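Local coordinates for hypothetical protein Ta0108 (Thermoplasma acidophilum, PDB 1RLK) that probably hydrolyses peptidyl-tRNAs that drop off the ribosome during protein synthesis, freeing the tRNA from its N-acyl-amino acid, at residues R34-K37 with I38-V42; F43-W46 with Y47-Q51. All coordinates share one frame; numbering follows the deposited sequence.

Interaction 1: R34-K37 with I38-V42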
loop_
_atom_site.group_PDB
_atom_site.type_symbol
_atom_site.label_atom_id
_atom_site.label_comp_id
_atom_site.label_asym_id
_atom_site.label_seq_id
_atom_site.Cartn_x
_atom_site.Cartn_y
_atom_site.Cartn_z
ATOM N N ARG A 34 4.527 0.316 -11.294
ATOM C CA ARG A 34 3.943 1.570 -11.767
ATOM C C ARG A 34 4.912 2.747 -11.545
ATOM O O ARG A 34 5.108 3.587 -12.430
ATOM C CB ARG A 34 2.604 1.823 -11.077
ATOM C CG ARG A 34 1.978 3.173 -11.421
ATOM C CD ARG A 34 0.520 3.309 -11.075
ATOM N NE ARG A 34 -0.267 2.129 -11.448
ATOM C CZ ARG A 34 -1.085 1.455 -10.633
ATOM N NH1 ARG A 34 -1.249 1.822 -9.354
ATOM N NH2 ARG A 34 -1.734 0.390 -11.101
ATOM N N SER A 35 5.549 2.788 -10.375
ATOM C CA SER A 35 6.443 3.896 -10.034
ATOM C C SER A 35 7.691 3.877 -10.903
ATOM O O SER A 35 8.244 4.920 -11.240
ATOM C CB SER A 35 6.815 3.869 -8.557
ATOM O OG SER A 35 5.690 4.165 -7.749
ATOM N N MET A 36 8.121 2.683 -11.288
ATOM C CA MET A 36 9.243 2.529 -12.211
ATOM C C MET A 36 8.923 3.146 -13.575
ATOM O O MET A 36 9.801 3.699 -14.237
ATOM C CB MET A 36 9.581 1.043 -12.369
ATOM C CG MET A 36 10.918 0.766 -13.015
ATOM S SD MET A 36 11.385 -1.000 -13.081
ATOM C CE MET A 36 9.856 -1.811 -12.777
ATOM N N LYS A 37 7.663 3.044 -13.976
ATOM C CA LYS A 37 7.190 3.602 -15.242
ATOM C C LYS A 37 7.034 5.138 -15.205
ATOM O O LYS A 37 7.601 5.840 -16.047
ATOM C CB LYS A 37 5.863 2.938 -15.649
ATOM C CG LYS A 37 5.997 1.452 -15.999
ATOM C CD LYS A 37 4.690 0.860 -16.583
ATOM C CE LYS A 37 4.720 -0.672 -16.690
ATOM N NZ LYS A 37 3.383 -1.298 -16.373
ATOM N N ILE A 38 6.285 5.649 -14.233
ATOM C CA ILE A 38 5.869 7.050 -14.229
ATOM C C ILE A 38 6.652 7.950 -13.277
ATOM O O ILE A 38 6.546 9.172 -13.362
ATOM C CB ILE A 38 4.353 7.173 -13.945
ATOM C CG1 ILE A 38 4.031 6.922 -12.469
ATOM C CG2 ILE A 38 3.564 6.226 -14.851
ATOM C CD1 ILE A 38 2.521 6.972 -12.145
ATOM N N ASN A 39 7.436 7.347 -12.385
ATOM C CA ASN A 39 8.156 8.067 -11.335
ATOM C C ASN A 39 9.550 7.466 -11.140
ATOM O O ASN A 39 9.956 7.130 -10.022
ATOM C CB ASN A 39 7.344 8.008 -10.032
ATOM C CG ASN A 39 7.599 9.195 -9.117
ATOM O OD1 ASN A 39 8.170 10.198 -9.534
ATOM N ND2 ASN A 39 7.158 9.090 -7.862
ATOM N N ARG A 40 10.279 7.334 -12.244
ATOM C CA ARG A 40 11.480 6.504 -12.301
ATOM C C ARG A 40 12.557 6.915 -11.300
ATOM O O ARG A 40 13.078 6.067 -10.577
ATOM C CB ARG A 40 12.047 6.491 -13.721
ATOM C CG ARG A 40 13.371 5.711 -13.902
ATOM C CD ARG A 40 13.246 4.190 -13.827
ATOM N NE ARG A 40 12.587 3.640 -15.019
ATOM C CZ ARG A 40 13.071 2.669 -15.796
ATOM N NH1 ARG A 40 14.248 2.088 -15.554
ATOM N NH2 ARG A 40 12.353 2.271 -16.839
ATOM N N ASP A 41 12.878 8.208 -11.250
ATOM C CA ASP A 41 13.943 8.692 -10.374
ATOM C C ASP A 41 13.666 8.395 -8.914
ATOM O O ASP A 41 14.574 8.048 -8.167
ATOM C CB ASP A 41 14.148 10.198 -10.525
ATOM C CG ASP A 41 14.405 10.614 -11.945
ATOM O OD1 ASP A 41 14.889 9.785 -12.758
ATOM O OD2 ASP A 41 14.147 11.774 -12.338
ATOM N N VAL A 42 12.414 8.545 -8.507
ATOM C CA VAL A 42 12.023 8.264 -7.131
ATOM C C VAL A 42 12.005 6.750 -6.844
ATOM O O VAL A 42 12.358 6.314 -5.753
ATOM C CB VAL A 42 10.646 8.856 -6.817
ATOM C CG1 VAL A 42 10.136 8.363 -5.457
ATOM C CG2 VAL A 42 10.713 10.386 -6.865
HETATM O O HOH W 1 6.057 6.555 -6.533
HETATM O O HOH W 2 9.560 8.310 -15.099
#
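I38 N donates to R34 O at 3.0 Å, a helical bond of the last turn of helix 17-38, and the chain leaves helical geometry at N39. Beside this bond, R34 and I38 run side by side. CD1 of I38 touches CG of R34 at 3.9 Å. The far end of R34 turns elsewhere, to a salt bridge with E79. N39 is the single-residue break between helix 17-38 and helix 40-48, and it sits at the N-cap position of the second without a side-chain capping bond. Instead its ND2 gives a hydrogen bond to a water at 3.1 Å, and the same water donates to S35 OG at 2.7 Å. S35 OG is also bonded to C31 O, one turn back. A second water bridges K37 O and R40 N across the turn. R40 folds back over the end of the first helix. Bends at chi2 (72°) and chi3 (72°) curl its chain round M36 O, and NE makes a weak bond to that oxygen at 2.9 Å. CG of M36 lies over one face of the guanidinium, near its border.

Interaction 2: F43-W46 with Y47-Q51; sequences FNEW and YDEGQ
A Schellman motif ends helix 40-48, and G50, with phi 100°, is the first residue to leave the helical angles. Q51 N donates to W46 O at 2.9 Å, and G50 N donates to Y47 O at 3.2 Å. Together these two bonds turn the chain back over the last helical turn. E49 N is shared: it bonds to E45 O at 3.0 Å and more weakly to W46 O. Before the turn, Y47 N to F43 O and D48 N to N44 O are regular helical bonds.

The reversal brings Q51 onto the indole of W46. CA of Q51 lies 3.4 Å above the ring plane, toward the rim. CB makes a CH-pi contact over the six-membered ring, 3.5 Å from its centroid and 12° off the normal. With chi1 at 180° the indole extends out from the helix, across its axis, where Q51 comes to lie over it. NE1 is hydrogen-bonded to R52 O. The indole also packs on A32, K3 and M5, so it ties the helix end to helix 17-38 and strand 3-10.

F43 and Y47 have nearly parallel rings, slid apart so that they barely overlap. CB of Y47 lies over the rim of the F43 ring at 4.2 Å from CZ. E45 and E49 run alongside each other with OE2 atoms 3.4 Å apart. This probably disfavours full charge on both, although K3 gives E45 a weak, long ion pair. A glycine just after the last helical turn, with the 6-to-1 and 5-to-2 bonds made by Q51 N and G50 N, is typical of a Schellman motif; here it leads into strand 53-58.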
loop_
_atom_site.group_PDB
_atom_site.type_symbol
_atom_site.label_atom_id
_atom_site.label_comp_id
_atom_site.label_asym_id
_atom_site.label_seq_id
_atom_site.Cartn_x
_atom_site.Cartn_y
_atom_site.Cartn_z
ATOM N N PHE A 43 11.581 5.966 -7.820
ATOM C CA PHE A 43 11.630 4.523 -7.692
ATOM C C PHE A 43 13.065 4.055 -7.535
ATOM O O PHE A 43 13.355 3.250 -6.663
ATOM C CB PHE A 43 10.992 3.826 -8.889
ATOM C CG PHE A 43 11.422 2.404 -9.034
ATOM C CD1 PHE A 43 10.783 1.401 -8.322
ATOM C CD2 PHE A 43 12.491 2.070 -9.856
ATOM C CE1 PHE A 43 11.193 0.088 -8.436
ATOM C CE2 PHE A 43 12.905 0.765 -9.977
ATOM C CZ PHE A 43 12.249 -0.233 -9.262
ATOM N N ASN A 44 13.951 4.554 -8.393
ATOM C CA ASN A 44 15.363 4.187 -8.363
ATOM C C ASN A 44 16.042 4.510 -7.036
ATOM O O ASN A 44 16.814 3.705 -6.525
ATOM C CB ASN A 44 16.115 4.899 -9.490
ATOM C CG ASN A 44 15.992 4.184 -10.822
ATOM O OD1 ASN A 44 15.740 2.983 -10.879
ATOM N ND2 ASN A 44 16.200 4.927 -11.904
ATOM N N GLU A 45 15.756 5.683 -6.480
ATOM C CA GLU A 45 16.359 6.084 -5.219
ATOM C C GLU A 45 15.885 5.180 -4.093
ATOM O O GLU A 45 16.695 4.649 -3.345
ATOM C CB GLU A 45 16.019 7.536 -4.898
ATOM C CG GLU A 45 16.631 8.031 -3.592
ATOM C CD GLU A 45 16.269 9.464 -3.278
ATOM O OE1 GLU A 45 16.055 10.264 -4.215
ATOM O OE2 GLU A 45 16.195 9.793 -2.083
ATOM N N TRP A 46 14.567 5.033 -3.982
ATOM C CA TRP A 46 13.938 4.052 -3.090
ATOM C C TRP A 46 14.602 2.688 -3.180
ATOM O O TRP A 46 14.987 2.123 -2.165
ATOM C CB TRP A 46 12.467 3.883 -3.468
ATOM C CG TRP A 46 11.689 2.904 -2.634
ATOM C CD1 TRP A 46 11.409 3.003 -1.310
ATOM C CD2 TRP A 46 11.036 1.708 -3.093
ATOM N NE1 TRP A 46 10.641 1.937 -0.906
ATOM C CE2 TRP A 46 10.395 1.127 -1.980
ATOM C CE3 TRP A 46 10.934 1.067 -4.332
ATOM C CZ2 TRP A 46 9.655 -0.065 -2.067
ATOM C CZ3 TRP A 46 10.200 -0.133 -4.422
ATOM C CH2 TRP A 46 9.576 -0.680 -3.300
ATOM N N TYR A 47 14.722 2.179 -4.398
ATOM C CA TYR A 47 15.190 0.816 -4.626
ATOM C C TYR A 47 16.668 0.658 -4.243
ATOM O O TYR A 47 17.058 -0.358 -3.680
ATOM C CB TYR A 47 14.949 0.397 -6.079
ATOM C CG TYR A 47 15.225 -1.068 -6.332
ATOM C CD1 TYR A 47 14.286 -2.039 -5.987
ATOM C CD2 TYR A 47 16.445 -1.488 -6.873
ATOM C CE1 TYR A 47 14.538 -3.382 -6.191
ATOM C CE2 TYR A 47 16.707 -2.834 -7.087
ATOM C CZ TYR A 47 15.749 -3.779 -6.745
ATOM O OH TYR A 47 16.001 -5.122 -6.943
ATOM N N ASP A 48 17.463 1.688 -4.511
ATOM C CA ASP A 48 18.898 1.660 -4.246
ATOM C C ASP A 48 19.201 1.877 -2.759
ATOM O O ASP A 48 20.276 1.513 -2.284
ATOM C CB ASP A 48 19.630 2.683 -5.145
ATOM C CG ASP A 48 19.605 2.284 -6.640
ATOM O OD1 ASP A 48 19.256 1.120 -6.956
ATOM O OD2 ASP A 48 19.903 3.064 -7.579
ATOM N N GLU A 49 18.240 2.439 -2.029
ATOM C CA GLU A 49 18.320 2.611 -0.585
ATOM C C GLU A 49 17.733 1.402 0.181
ATOM O O GLU A 49 17.629 1.441 1.408
ATOM C CB GLU A 49 17.594 3.908 -0.163
ATOM C CG GLU A 49 18.435 5.175 -0.316
ATOM C CD GLU A 49 17.626 6.471 -0.458
ATOM O OE1 GLU A 49 16.376 6.461 -0.336
ATOM O OE2 GLU A 49 18.262 7.522 -0.702
ATOM N N GLY A 50 17.343 0.350 -0.544
ATOM C CA GLY A 50 16.891 -0.901 0.053
ATOM C C GLY A 50 15.372 -1.082 0.101
ATOM O O GLY A 50 14.836 -1.827 0.938
ATOM N N GLN A 51 14.689 -0.392 -0.809
ATOM C CA GLN A 51 13.229 -0.430 -0.942
ATOM C C GLN A 51 12.479 -0.538 0.381
ATOM O O GLN A 51 11.575 -1.377 0.562
ATOM C CB GLN A 51 12.823 -1.533 -1.913
ATOM C CG GLN A 51 13.256 -2.956 -1.576
ATOM C CD GLN A 51 12.709 -3.923 -2.605
ATOM O OE1 GLN A 51 11.503 -4.011 -2.777
ATOM N NE2 GLN A 51 13.597 -4.602 -3.333
#

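Interactions 1 and 2 follow each other along the chain, with centres 11 Å apart. They cover the two ends of the short helix 40-48. The 34-42 junction starts it, and the 43-51 turn closes it and hands the chain to strand 53-58. F43 joins them. Its CE2 meets CG of M36 at 3.6 Å. M36 thus touches both R40 and F43, and the start of the helix is packed against the end of helix 17-38. Both centres lie about 16 Å from the centre of the chain, on the same side.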